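Local atomic coordinates of homoserine dehydrogenase (Thermoplasma acidophilum, PDB entry 3ING), a protein that probably catalyses the NADPH-dependent reduction of aspartate semialdehyde to homoserine, a step shared by threonine and methionine biosynthesis. Residues V15-L20 / S59-T64; V219-H224 / T253-D258; D241-N246 / S266-L271; R104-F107 / N112-T115; A143-A146 / L151-V154. All coordinates share one frame; numbering follows the deposited sequence.

Interaction 1. Residues V15-L20 / S59-T64; sequences VGLNVL and SNKEKT. With NDP (NADPH dihydro-nicotinamide-adenine-dinucleotide phosphate), chain C.
Lys61 NZ is gripped by three groups: it donates to O2X of the NADPH 2'-phosphate at 2.7 Å, forms a salt bridge with Asp42 and hydrogen-bonds to the carbonyl oxygen of Gly65. Its arm starts with CG anti to the backbone N (chi1 -175°), bends at chi2 (54°) and then runs straight to the phosphate. Near the root of this arm Lys61 CG rests 4.0 Å from Leu17 CD1, so the aliphatic part lies against the neighbouring helix while the ammonium leaves for the cofactor. The other methyl of the leucine, Leu17 CD2, lies 4.0 Å from Glu62 CG, the two side chains crossing at about a right angle; the carboxylate of Glu62 continues to a salt bridge with Arg21. Helix 14-29 follows the glycine-rich turn of a Rossmann fold, consistent with a GxGxxG motif whose last glycine is Gly16. At its start Val15 N gives a nearly straight bond (171°) to NDP O2N of the nicotinamide-side phosphate, 2.9 Å long, where the helix dipole probably helps to hold the negative charge. Val15 CG2 also touches the dihydronicotinamide ring, 3.6 Å from NDP C2N. Thr12 N and Ser43 OG add further hydrogen bonds to the cofactor.

Interaction 2. Residues V219-H224 / T253-D258; sequences VILVNH and TEVYVD
Helix 219-224 lies over strand 253-258 with the two segments running in roughly the same direction: their axes are inclined by 30° and approach to 8.5 Å. The backbones come nearest at Val222 and Val255, whose CA atoms are 5.8 Å apart. Val255 points at the helix and uses both methyls. With chi1 at 171° its CG1 is opposite the backbone N and is pressed against the helix backbone, 3.6 Å from Val222 CA, while also meeting Val222 CG2 at 3.6 Å. The second methyl, Val255 CG2, sits 3.9 Å from Leu221 CB. Further along the leucine, Leu221 CD1 reaches Thr253 CG2 at 4.1 Å; the hydroxyl of Thr253 is engaged with Ser266 on the adjoining strand. An alanine at Val255 is likely to open a gap beside Val222 and Leu221, since both methyls that bridge helix and strand would be lost. Glu254 and Tyr256 point away from the helix, and Glu254 is salt-bridged to Arg267. The arrangement is that of a helix layered on one face of an antiparallel sheet, as in the catalytic domain of homoserine dehydrogenases; helix 212-226 also carries Lys217, the predicted proton donor.

Interaction 3. Residues D241-N246 / S266-L271; sequences DERSYN and SRIISL
The loop between helix 212-226 and strand 249-258, folded round an Asx turn at Asp241, sets Tyr245 and Arg243 against Ile268 of strand 261-270, an outermost strand, within this chain, of the antiparallel sheet. Ile268 CD1 is the apolar tip that both meet. It lies 3.6 Å from Tyr245 CE1, approaching the ring obliquely with the two side chains at about a right angle, and it covers one face of the Arg243 guanidinium near the rim, 4.0 Å from Arg243 NH2. That guanidinium is fixed from within the loop by a side-on salt bridge: Arg243 NE donates to the syn lone pair of Asp241 OD1 at 3.0 Å, with the oxygen in the guanidinium plane, and Arg243 NH2 reaches Asp241 OD2 at 2.9 Å. The Asx turn uses the same OD1, met by Arg243 N from above the carboxylate plane. Arg243 CG in turn lies over one face of the tyrosine ring, offset toward its rim. Tyr245 OH accepts a bond from Asp241 N, 2.8 Å long and nearly straight (168°). A leucine in place of Tyr245 would probably leave Asp241 N without this acceptor and let the loop drift from Ile268. Ile179 of helix 173-183 touches both Tyr245 and Ile268, and Asp249 bridges the two segments, one carboxylate oxygen accepting from Asn246 N and the other hydrogen-bonded to Ser270 OG. The direct contact at Ile268 is thus apolar; salt bridge and Asx turn set the loop's shape, and Asp249 adds an indirect polar tie.

Interaction 4. Residues R104-F107 / N112-T115; sequences RMAF and NVVT
Phe107 has CG opposite its carbonyl carbon (chi1 -63°), which swings the ring off the helix toward strand 112-115, and Val113, with chi1 172°, turns CG2 opposite its own carbonyl carbon to meet it. This one methyl carries most of the contact. Val113 CG2 lies 3.6 Å from Phe107 CE1 and also 3.8 Å from Ala106 CB. Phe107 CD1 and CZ, on either side of CE1 in the ring, stand farther from Val113 CG2, at 4.1 and 4.2 Å, so the methyl is centred on CE1 and approaches the ring obliquely. The side chains of Phe107 and Val113 cross at about a right angle, and Val113 CB is itself 4.1 Å from Phe107 CE1. The residues belong to a beta-alpha-beta crossover of the Rossmann domain: strand 85-88, helix 97-108, then strand 112-115, which lies beside strand 85-88 in the parallel part of the sheet. The chain turns back tightly after the helix, bringing the CA atoms of Phe107 and Asn112 to 6.0 Å. Ala106 also touches Leu86 of strand 85-88, and the Phe107 side chain also touches Ser131, Ala132 and Asn135 of helix 119-135. On the strand, Val113 shares backbone hydrogen bonds with Tyr138 and Arg140, while the next residue, Val114, packs against helix 306-321.

Interaction 5. Residues A143-A146 / L151-V154; sequences ATVA and LFSV. With NA (sodium ion), chain B.
Val145 CG2 meets the Phe152 ring at its edge, near the ring plane and 3.7 Å from Phe152 CE2, while Leu151 CD2 covers one face, 3.8 Å above the ring centre. Tyr141 packs edge-to-face with the same ring, and His224 meets it at about 45°. Thr144 OG1 comes within 4.1 Å of Phe152 CE2 in an oblique approach; its hydroxyl is hydrogen-bonded to Tyr141 O. The other methyl of the valine, Val145 CG1, touches Leu151 CD1 at 3.5 Å. Leu151, its CG opposite the backbone N (chi1 -162°), extends this branch toward the loop, where Ala146 CB is 4.3 Å from Leu151 CD1. Behind this apolar contact the loop wraps a sodium ion, bound by Val145 O at 2.5 Å and Ala146 O at 2.9 Å, with the carbonyls of Glu142 and Val149 completing much of the site. The Glu142 carboxylate accepts from the amides of Leu151, Phe152 and Ser153 at the start of helix 152-157. Thr144 O takes a hydrogen bond from Lys217, the predicted proton donor. Ion binding by backbone carbonyls therefore probably fixes the loop's course, and with it Thr144 O, which may help to place Lys217.

How the interactions relate
From the N terminus, interaction 1 closes a loop of 38 residues in the nucleotide-binding half, joining its first helix to helix 54-64 beside the cofactor. Interaction 4 follows with a tight helix-to-strand turn in the same Rossmann sheet, and interaction 5 closes another short loop at the passage toward the catalytic half; these three stand in series. Interaction 4 touches interaction 5 through Thr115 and Thr144. Interactions 2 and 3 cross, since residues 241-246 fall within the loop between 219-224 and 253-258 while their partner 266-271 lies beyond it, and they meet along neighbouring strands 249-258 and 261-270. Interaction 2 also packs on interaction 5, linking the sodium loop to the antiparallel sheet, while interaction 3 lies out at its edge.

Interaction 1. Residues V15-L20 / S59-T64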
# COMPACT_ATOMS: atom_id res chain seq x y z
N VAL A 15 11.41 7.10 18.41
CA VAL A 15 10.34 7.27 17.44
C VAL A 15 9.70 8.66 17.58
O VAL A 15 9.56 9.38 16.62
CB VAL A 15 9.25 6.16 17.58
CG1 VAL A 15 8.06 6.47 16.70
CG2 VAL A 15 9.81 4.75 17.24
N GLY A 16 9.29 9.02 18.79
CA GLY A 16 8.64 10.30 19.03
C GLY A 16 9.44 11.54 18.66
O GLY A 16 8.89 12.49 18.10
N LEU A 17 10.76 11.56 18.90
CA LEU A 17 11.52 12.75 18.47
C LEU A 17 11.53 12.83 16.94
O LEU A 17 11.44 13.91 16.39
CB LEU A 17 12.92 12.75 19.06
CG LEU A 17 13.68 14.07 19.08
CD1 LEU A 17 12.88 15.19 19.76
CD2 LEU A 17 15.05 13.87 19.77
N ASN A 18 11.60 11.69 16.26
CA ASN A 18 11.52 11.67 14.79
C ASN A 18 10.15 12.07 14.28
O ASN A 18 10.00 12.58 13.17
CB ASN A 18 11.92 10.28 14.23
CG ASN A 18 13.43 10.11 14.13
OD1 ASN A 18 14.11 11.02 13.68
ND2 ASN A 18 13.94 8.95 14.56
N VAL A 19 9.12 11.80 15.08
CA VAL A 19 7.79 12.25 14.71
C VAL A 19 7.75 13.79 14.66
O VAL A 19 7.27 14.40 13.69
CB VAL A 19 6.69 11.67 15.65
CG1 VAL A 19 5.41 12.47 15.51
CG2 VAL A 19 6.43 10.14 15.35
N LEU A 20 8.36 14.43 15.66
CA LEU A 20 8.47 15.87 15.67
C LEU A 20 9.32 16.36 14.49
O LEU A 20 8.98 17.34 13.84
CB LEU A 20 9.11 16.34 16.99
CG LEU A 20 8.29 16.22 18.28
CD1 LEU A 20 9.03 16.83 19.47
CD2 LEU A 20 6.93 16.87 18.10
N SER A 59 15.56 20.59 19.75
CA SER A 59 16.88 21.01 20.15
C SER A 59 17.11 20.81 21.65
O SER A 59 18.18 20.33 22.06
CB SER A 59 17.12 22.45 19.71
OG SER A 59 18.31 22.96 20.28
N ASN A 60 16.12 21.19 22.47
CA ASN A 60 16.22 21.05 23.91
C ASN A 60 16.28 19.58 24.36
O ASN A 60 17.02 19.24 25.27
CB ASN A 60 15.05 21.73 24.62
CG ASN A 60 15.28 21.87 26.11
OD1 ASN A 60 14.59 21.26 26.93
ND2 ASN A 60 16.30 22.63 26.48
N LYS A 61 15.48 18.73 23.74
CA LYS A 61 15.53 17.30 24.03
C LYS A 61 16.87 16.67 23.64
O LYS A 61 17.46 15.91 24.41
CB LYS A 61 14.39 16.62 23.29
CG LYS A 61 14.19 15.12 23.56
CD LYS A 61 14.03 14.79 25.06
CE LYS A 61 13.69 13.34 25.25
NZ LYS A 61 13.55 12.97 26.72
N GLU A 62 17.33 16.94 22.43
CA GLU A 62 18.64 16.48 21.97
C GLU A 62 19.79 16.90 22.86
O GLU A 62 20.70 16.10 23.17
CB GLU A 62 18.96 17.01 20.57
CG GLU A 62 18.20 16.32 19.44
CD GLU A 62 18.38 17.00 18.07
OE1 GLU A 62 18.95 18.12 18.02
OE2 GLU A 62 17.93 16.43 17.04
N LYS A 63 19.80 18.16 23.25
CA LYS A 63 20.91 18.68 24.01
C LYS A 63 20.92 18.33 25.48
O LYS A 63 22.00 18.18 26.07
CB LYS A 63 20.98 20.22 23.87
CG LYS A 63 21.38 20.68 22.45
CD LYS A 63 21.47 22.16 22.32
CE LYS A 63 21.89 22.58 20.93
NZ LYS A 63 20.97 21.99 19.94
N THR A 64 19.73 18.29 26.09
CA THR A 64 19.62 18.14 27.52
C THR A 64 19.00 16.86 27.98
O THR A 64 19.02 16.59 29.19
CB THR A 64 18.74 19.28 28.18
OG1 THR A 64 17.37 19.09 27.82
CG2 THR A 64 19.25 20.67 27.80
PA NDP C . 12.05 5.05 23.70
O1A NDP C . 13.21 5.49 22.91
O2A NDP C . 12.33 4.33 24.96
O5B NDP C . 11.11 6.30 24.07
C5B NDP C . 9.98 6.26 24.91
C4B NDP C . 9.51 7.67 25.23
O4B NDP C . 8.44 7.66 26.15
C3B NDP C . 10.59 8.49 25.94
O3B NDP C . 10.40 9.88 25.71
C2B NDP C . 10.36 8.18 27.38
O2B NDP C . 10.85 9.14 28.27
C1B NDP C . 8.86 8.21 27.40
N9A NDP C . 8.24 7.45 28.47
C8A NDP C . 8.64 6.32 29.12
N7A NDP C . 7.65 5.98 30.01
C5A NDP C . 6.66 6.88 29.91
C6A NDP C . 5.47 6.97 30.61
N6A NDP C . 5.01 5.94 31.31
N1A NDP C . 4.68 8.01 30.26
C2A NDP C . 5.02 8.95 29.32
N3A NDP C . 6.21 8.87 28.61
C4A NDP C . 7.00 7.81 28.94
O3 NDP C . 11.09 4.14 22.78
PN NDP C . 11.00 4.15 21.18
O1N NDP C . 12.13 3.35 20.62
O2N NDP C . 10.81 5.58 20.77
O5D NDP C . 9.64 3.32 20.89
C5D NDP C . 8.43 3.98 21.26
C4D NDP C . 7.25 3.06 20.95
O4D NDP C . 7.26 2.81 19.56
C3D NDP C . 7.32 1.71 21.61
O3D NDP C . 6.08 1.30 22.18
C2D NDP C . 7.79 0.78 20.51
O2D NDP C . 7.38 -0.54 20.70
C1D NDP C . 7.16 1.41 19.30
N1N NDP C . 7.80 1.05 18.05
C2N NDP C . 9.14 1.30 17.88
C3N NDP C . 9.85 0.82 16.79
C7N NDP C . 11.25 1.25 16.60
O7N NDP C . 11.66 1.43 15.30
N7N NDP C . 12.04 1.58 17.62
C4N NDP C . 9.12 0.30 15.55
C5N NDP C . 7.66 0.10 15.83
C6N NDP C . 7.07 0.49 17.03
P2B NDP C . 12.37 9.66 28.26
O1X NDP C . 12.37 10.47 29.53
O2X NDP C . 12.76 10.37 26.94
O3X NDP C . 13.18 8.40 28.40

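Interaction 2. Residues V219-H224 / T253-D258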
# COMPACT_ATOMS: atom_id res chain seq x y z
N VAL A 219 -1.23 -10.38 17.64
CA VAL A 219 -2.58 -10.12 18.19
C VAL A 219 -3.24 -9.03 17.37
O VAL A 219 -4.38 -9.14 16.97
CB VAL A 219 -2.56 -9.68 19.65
CG1 VAL A 219 -3.94 -9.23 20.12
CG2 VAL A 219 -2.00 -10.79 20.54
N ILE A 220 -2.51 -7.96 17.16
CA ILE A 220 -3.02 -6.82 16.40
C ILE A 220 -3.39 -7.27 14.99
O ILE A 220 -4.46 -6.94 14.48
CB ILE A 220 -2.00 -5.65 16.40
CG1 ILE A 220 -1.76 -5.19 17.82
CG2 ILE A 220 -2.48 -4.47 15.44
CD1 ILE A 220 -0.60 -4.23 17.98
N LEU A 221 -2.52 -8.08 14.39
CA LEU A 221 -2.76 -8.60 13.03
C LEU A 221 -3.99 -9.49 12.95
O LEU A 221 -4.85 -9.27 12.10
CB LEU A 221 -1.53 -9.38 12.50
CG LEU A 221 -0.31 -8.60 12.06
CD1 LEU A 221 0.90 -9.55 11.97
CD2 LEU A 221 -0.56 -7.87 10.74
N VAL A 222 -4.07 -10.50 13.80
CA VAL A 222 -5.21 -11.42 13.75
C VAL A 222 -6.51 -10.67 14.05
O VAL A 222 -7.50 -10.86 13.37
CB VAL A 222 -5.02 -12.67 14.66
CG1 VAL A 222 -5.17 -12.33 16.19
CG2 VAL A 222 -6.00 -13.83 14.22
N ASN A 223 -6.50 -9.77 15.05
CA ASN A 223 -7.73 -8.99 15.38
C ASN A 223 -8.12 -8.03 14.24
O ASN A 223 -9.28 -7.90 13.89
CB ASN A 223 -7.57 -8.21 16.69
CG ASN A 223 -7.44 -9.10 17.90
OD1 ASN A 223 -7.73 -10.30 17.84
ND2 ASN A 223 -7.10 -8.49 19.03
N HIS A 224 -7.14 -7.34 13.68
CA HIS A 224 -7.41 -6.50 12.52
C HIS A 224 -7.98 -7.28 11.31
O HIS A 224 -8.97 -6.90 10.75
CB HIS A 224 -6.15 -5.82 12.03
CG HIS A 224 -6.41 -4.86 10.92
ND1 HIS A 224 -6.53 -3.50 11.13
CD2 HIS A 224 -6.62 -5.05 9.60
CE1 HIS A 224 -6.79 -2.90 9.98
NE2 HIS A 224 -6.86 -3.81 9.04
N THR A 253 6.05 -14.39 11.63
CA THR A 253 4.75 -14.21 12.23
C THR A 253 3.69 -14.52 11.17
O THR A 253 3.67 -13.88 10.09
CB THR A 253 4.55 -12.79 12.77
OG1 THR A 253 5.53 -12.50 13.77
CG2 THR A 253 3.14 -12.63 13.39
N GLU A 254 2.84 -15.50 11.48
CA GLU A 254 1.74 -15.92 10.59
C GLU A 254 0.33 -15.79 11.23
O GLU A 254 0.12 -16.10 12.43
CB GLU A 254 1.91 -17.37 10.18
CG GLU A 254 3.30 -17.75 9.68
CD GLU A 254 3.43 -19.25 9.46
OE1 GLU A 254 3.49 -20.00 10.48
OE2 GLU A 254 3.47 -19.64 8.28
N VAL A 255 -0.62 -15.39 10.41
CA VAL A 255 -2.01 -15.24 10.80
C VAL A 255 -2.82 -15.85 9.69
O VAL A 255 -2.66 -15.50 8.50
CB VAL A 255 -2.37 -13.78 11.08
CG1 VAL A 255 -3.86 -13.63 11.27
CG2 VAL A 255 -1.61 -13.26 12.33
N TYR A 256 -3.69 -16.76 10.05
CA TYR A 256 -4.47 -17.54 9.09
C TYR A 256 -5.58 -18.25 9.84
O TYR A 256 -5.63 -18.19 11.04
CB TYR A 256 -3.59 -18.55 8.37
CG TYR A 256 -2.93 -19.55 9.27
CD1 TYR A 256 -1.73 -19.26 9.90
CD2 TYR A 256 -3.48 -20.80 9.47
CE1 TYR A 256 -1.13 -20.18 10.72
CE2 TYR A 256 -2.89 -21.73 10.29
CZ TYR A 256 -1.70 -21.42 10.89
OH TYR A 256 -1.11 -22.33 11.72
N VAL A 257 -6.47 -18.95 9.12
CA VAL A 257 -7.57 -19.68 9.74
C VAL A 257 -7.31 -21.19 9.68
O VAL A 257 -6.98 -21.71 8.62
CB VAL A 257 -8.89 -19.38 9.04
CG1 VAL A 257 -10.03 -20.25 9.62
CG2 VAL A 257 -9.21 -17.91 9.15
N ASP A 258 -7.41 -21.87 10.82
CA ASP A 258 -7.22 -23.32 10.94
C ASP A 258 -8.48 -23.87 11.52
O ASP A 258 -8.86 -23.50 12.65
CB ASP A 258 -6.08 -23.67 11.89

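Interaction 3. Residues D241-N246 / S266-L271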
# COMPACT_ATOMS: atom_id res chain seq x y z
N ASP A 241 16.78 -18.96 21.60
CA ASP A 241 17.25 -19.95 22.56
C ASP A 241 18.71 -20.24 22.26
O ASP A 241 19.33 -19.57 21.45
CB ASP A 241 16.39 -21.21 22.51
CG ASP A 241 16.32 -21.82 21.12
OD1 ASP A 241 17.30 -21.72 20.34
OD2 ASP A 241 15.28 -22.41 20.81
N GLU A 242 19.25 -21.26 22.90
CA GLU A 242 20.69 -21.50 22.82
C GLU A 242 21.12 -22.29 21.57
O GLU A 242 22.27 -22.70 21.45
CB GLU A 242 21.19 -22.12 24.14
CG GLU A 242 21.10 -21.11 25.30
CD GLU A 242 21.61 -21.61 26.66
OE1 GLU A 242 22.02 -22.80 26.78
OE2 GLU A 242 21.61 -20.80 27.63
N ARG A 243 20.23 -22.44 20.61
CA ARG A 243 20.59 -23.22 19.44
C ARG A 243 21.65 -22.54 18.55
O ARG A 243 22.00 -21.37 18.69
CB ARG A 243 19.34 -23.51 18.62
CG ARG A 243 19.05 -22.51 17.50
CD ARG A 243 17.78 -22.88 16.77
NE ARG A 243 16.61 -22.65 17.62
CZ ARG A 243 15.37 -23.00 17.28
NH1 ARG A 243 15.13 -23.60 16.11
NH2 ARG A 243 14.37 -22.76 18.13
N SER A 244 22.21 -23.32 17.64
CA SER A 244 23.05 -22.73 16.63
C SER A 244 22.11 -22.41 15.48
O SER A 244 21.53 -23.32 14.89
CB SER A 244 24.12 -23.71 16.20
OG SER A 244 24.86 -23.16 15.12
N TYR A 245 21.96 -21.13 15.14
CA TYR A 245 21.03 -20.76 14.07
C TYR A 245 21.61 -20.95 12.66
O TYR A 245 22.80 -20.79 12.46
CB TYR A 245 20.53 -19.32 14.26
CG TYR A 245 19.64 -19.20 15.48
CD1 TYR A 245 18.35 -19.68 15.44
CD2 TYR A 245 20.09 -18.64 16.65
CE1 TYR A 245 17.53 -19.59 16.53
CE2 TYR A 245 19.28 -18.56 17.76
CZ TYR A 245 17.99 -19.03 17.69
OH TYR A 245 17.14 -18.97 18.81
N ASN A 246 20.74 -21.30 11.72
CA ASN A 246 21.09 -21.39 10.32
C ASN A 246 20.93 -20.05 9.61
O ASN A 246 20.17 -19.19 10.05
CB ASN A 246 20.17 -22.38 9.61
CG ASN A 246 20.03 -23.70 10.35
OD1 ASN A 246 18.90 -24.14 10.65
ND2 ASN A 246 21.16 -24.34 10.66
N SER A 266 3.99 -16.99 15.94
CA SER A 266 5.34 -16.49 15.61
C SER A 266 6.35 -17.62 15.93
O SER A 266 6.37 -18.16 17.03
CB SER A 266 5.65 -15.24 16.40
OG SER A 266 4.76 -14.19 16.02
N ARG A 267 7.17 -17.99 14.97
CA ARG A 267 8.02 -19.15 15.18
C ARG A 267 9.28 -19.04 14.35
O ARG A 267 9.32 -18.32 13.38
CB ARG A 267 7.24 -20.43 14.83
CG ARG A 267 6.77 -20.54 13.40
CD ARG A 267 5.86 -21.78 13.19
NE ARG A 267 5.22 -21.81 11.87
CZ ARG A 267 5.58 -22.61 10.86
NH1 ARG A 267 6.57 -23.48 10.97
NH2 ARG A 267 4.92 -22.56 9.70
N ILE A 268 10.33 -19.73 14.75
CA ILE A 268 11.56 -19.71 13.98
C ILE A 268 11.45 -20.74 12.86
O ILE A 268 11.19 -21.91 13.12
CB ILE A 268 12.82 -19.93 14.87
CG1 ILE A 268 13.04 -18.71 15.77
CG2 ILE A 268 14.01 -20.13 13.98
CD1 ILE A 268 14.02 -18.93 16.93
N ILE A 269 11.62 -20.31 11.62
CA ILE A 269 11.49 -21.16 10.46
C ILE A 269 12.73 -21.04 9.57
O ILE A 269 13.25 -19.95 9.36
CB ILE A 269 10.32 -20.72 9.55
CG1 ILE A 269 9.03 -20.49 10.33
CG2 ILE A 269 10.05 -21.79 8.51
CD1 ILE A 269 7.85 -20.16 9.42
N SER A 270 13.16 -22.16 9.00
CA SER A 270 14.23 -22.16 8.01
C SER A 270 13.58 -22.02 6.65
O SER A 270 12.97 -22.96 6.14
CB SER A 270 15.03 -23.46 8.05
OG SER A 270 15.75 -23.52 9.26
N LEU A 271 13.74 -20.85 6.06
CA LEU A 271 13.05 -20.52 4.82
C LEU A 271 13.73 -21.08 3.59
O LEU A 271 14.95 -21.21 3.53
CB LEU A 271 12.94 -19.00 4.68
CG LEU A 271 12.15 -18.29 5.79
CD1 LEU A 271 12.22 -16.79 5.60
CD2 LEU A 271 10.69 -18.78 5.83

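Interaction 4. Residues R104-F107 / N112-T115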
# COMPACT_ATOMS: atom_id res chain seq x y z
N ARG A 104 -8.68 5.85 26.34
CA ARG A 104 -10.02 6.13 26.85
C ARG A 104 -10.13 7.62 27.21
O ARG A 104 -11.06 8.31 26.79
CB ARG A 104 -10.33 5.27 28.06
CG ARG A 104 -11.69 5.65 28.67
CD ARG A 104 -12.16 4.64 29.63
NE ARG A 104 -13.28 5.13 30.44
CZ ARG A 104 -13.92 4.41 31.34
NH1 ARG A 104 -13.56 3.17 31.60
NH2 ARG A 104 -14.92 4.95 32.02
N MSE A 105 -9.15 8.13 27.96
CA MSE A 105 -9.13 9.55 28.28
C MSE A 105 -9.17 10.41 27.02
O MSE A 105 -9.95 11.39 26.93
CB MSE A 105 -7.87 9.91 29.06
CG MSE A 105 -7.77 11.41 29.38
SE MSE A 105 -6.13 11.79 30.38
CE MSE A 105 -6.47 10.61 31.83
N ALA A 106 -8.33 10.06 26.05
CA ALA A 106 -8.30 10.77 24.77
C ALA A 106 -9.67 10.76 24.09
O ALA A 106 -10.18 11.82 23.71
CB ALA A 106 -7.25 10.19 23.84
N PHE A 107 -10.26 9.57 23.94
CA PHE A 107 -11.53 9.42 23.26
C PHE A 107 -12.62 10.23 23.92
O PHE A 107 -13.46 10.83 23.24
CB PHE A 107 -12.02 7.97 23.23
CG PHE A 107 -11.15 7.02 22.48
CD1 PHE A 107 -10.50 7.39 21.31
CD2 PHE A 107 -11.06 5.72 22.91
CE1 PHE A 107 -9.72 6.49 20.63
CE2 PHE A 107 -10.31 4.81 22.24
CZ PHE A 107 -9.62 5.18 21.09
N ASN A 112 -9.17 11.56 18.50
CA ASN A 112 -8.83 10.23 17.96
C ASN A 112 -7.44 9.88 18.44
O ASN A 112 -6.78 10.72 19.07
CB ASN A 112 -8.92 10.19 16.43
CG ASN A 112 -10.30 10.43 15.93
OD1 ASN A 112 -11.27 9.77 16.34
ND2 ASN A 112 -10.42 11.37 15.01
N VAL A 113 -6.99 8.65 18.17
CA VAL A 113 -5.69 8.21 18.58
C VAL A 113 -4.88 7.60 17.47
O VAL A 113 -5.40 6.87 16.63
CB VAL A 113 -5.82 7.17 19.76
CG1 VAL A 113 -4.48 6.54 20.10
CG2 VAL A 113 -6.40 7.85 21.00
N VAL A 114 -3.58 7.90 17.48
CA VAL A 114 -2.60 7.20 16.65
C VAL A 114 -1.56 6.59 17.59
O VAL A 114 -1.05 7.27 18.47
CB VAL A 114 -1.89 8.14 15.70
CG1 VAL A 114 -0.77 7.39 15.05
CG2 VAL A 114 -2.89 8.71 14.65
N THR A 115 -1.25 5.31 17.41
CA THR A 115 -0.29 4.69 18.28
C THR A 115 0.77 3.89 17.53
O THR A 115 0.50 3.23 16.54
CB THR A 115 -0.98 3.80 19.35
OG1 THR A 115 -0.01 3.33 20.33
CG2 THR A 115 -1.70 2.59 18.69

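Interaction 5. Residues A143-A146 / L151-V154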
# COMPACT_ATOMS: atom_id res chain seq x y z
N ALA A 143 2.27 1.95 12.82
CA ALA A 143 3.59 1.70 13.37
C ALA A 143 3.70 0.51 14.32
O ALA A 143 4.80 0.09 14.63
CB ALA A 143 4.10 2.98 14.08
N THR A 144 2.57 -0.04 14.78
CA THR A 144 2.59 -1.14 15.73
C THR A 144 2.99 -2.48 15.12
O THR A 144 3.39 -3.34 15.85
CB THR A 144 1.22 -1.34 16.42
OG1 THR A 144 0.26 -1.77 15.42
CG2 THR A 144 0.79 -0.05 17.14
N VAL A 145 2.93 -2.66 13.79
CA VAL A 145 3.42 -3.91 13.17
C VAL A 145 4.32 -3.55 11.98
O VAL A 145 3.88 -2.87 11.05
CB VAL A 145 2.29 -4.81 12.66
CG1 VAL A 145 2.89 -6.17 12.03
CG2 VAL A 145 1.28 -5.10 13.76
N ALA A 146 5.58 -3.97 12.04
CA ALA A 146 6.54 -3.67 10.97
C ALA A 146 6.67 -2.17 10.82
O ALA A 146 6.30 -1.59 9.80
CB ALA A 146 6.16 -4.33 9.60
N LEU A 151 1.39 -1.41 5.92
CA LEU A 151 0.71 -2.64 6.20
C LEU A 151 -0.77 -2.33 6.40
O LEU A 151 -1.60 -2.70 5.56
CB LEU A 151 1.37 -3.30 7.44
CG LEU A 151 1.11 -4.79 7.66
CD1 LEU A 151 2.09 -5.42 8.68
CD2 LEU A 151 -0.30 -5.05 8.07
N PHE A 152 -1.12 -1.63 7.47
CA PHE A 152 -2.57 -1.42 7.71
C PHE A 152 -3.16 -0.47 6.70
O PHE A 152 -4.32 -0.63 6.31
CB PHE A 152 -2.85 -1.05 9.17
CG PHE A 152 -2.52 -2.16 10.12
CD1 PHE A 152 -3.22 -3.36 10.07
CD2 PHE A 152 -1.45 -2.07 10.94
CE1 PHE A 152 -2.87 -4.39 10.88
CE2 PHE A 152 -1.13 -3.10 11.79
CZ PHE A 152 -1.84 -4.26 11.75
N SER A 153 -2.38 0.48 6.23
CA SER A 153 -2.85 1.42 5.20
C SER A 153 -3.11 0.65 3.88
O SER A 153 -4.00 1.00 3.09
CB SER A 153 -1.84 2.53 5.01
OG SER A 153 -0.51 2.11 4.68
N VAL A 154 -2.29 -0.39 3.65
CA VAL A 154 -2.44 -1.27 2.46
C VAL A 154 -3.72 -2.10 2.59
O VAL A 154 -4.53 -2.24 1.64
CB VAL A 154 -1.22 -2.18 2.32
CG1 VAL A 154 -1.42 -3.27 1.24
CG2 VAL A 154 0.04 -1.31 2.05
NA NA B . 3.56 -0.87 9.52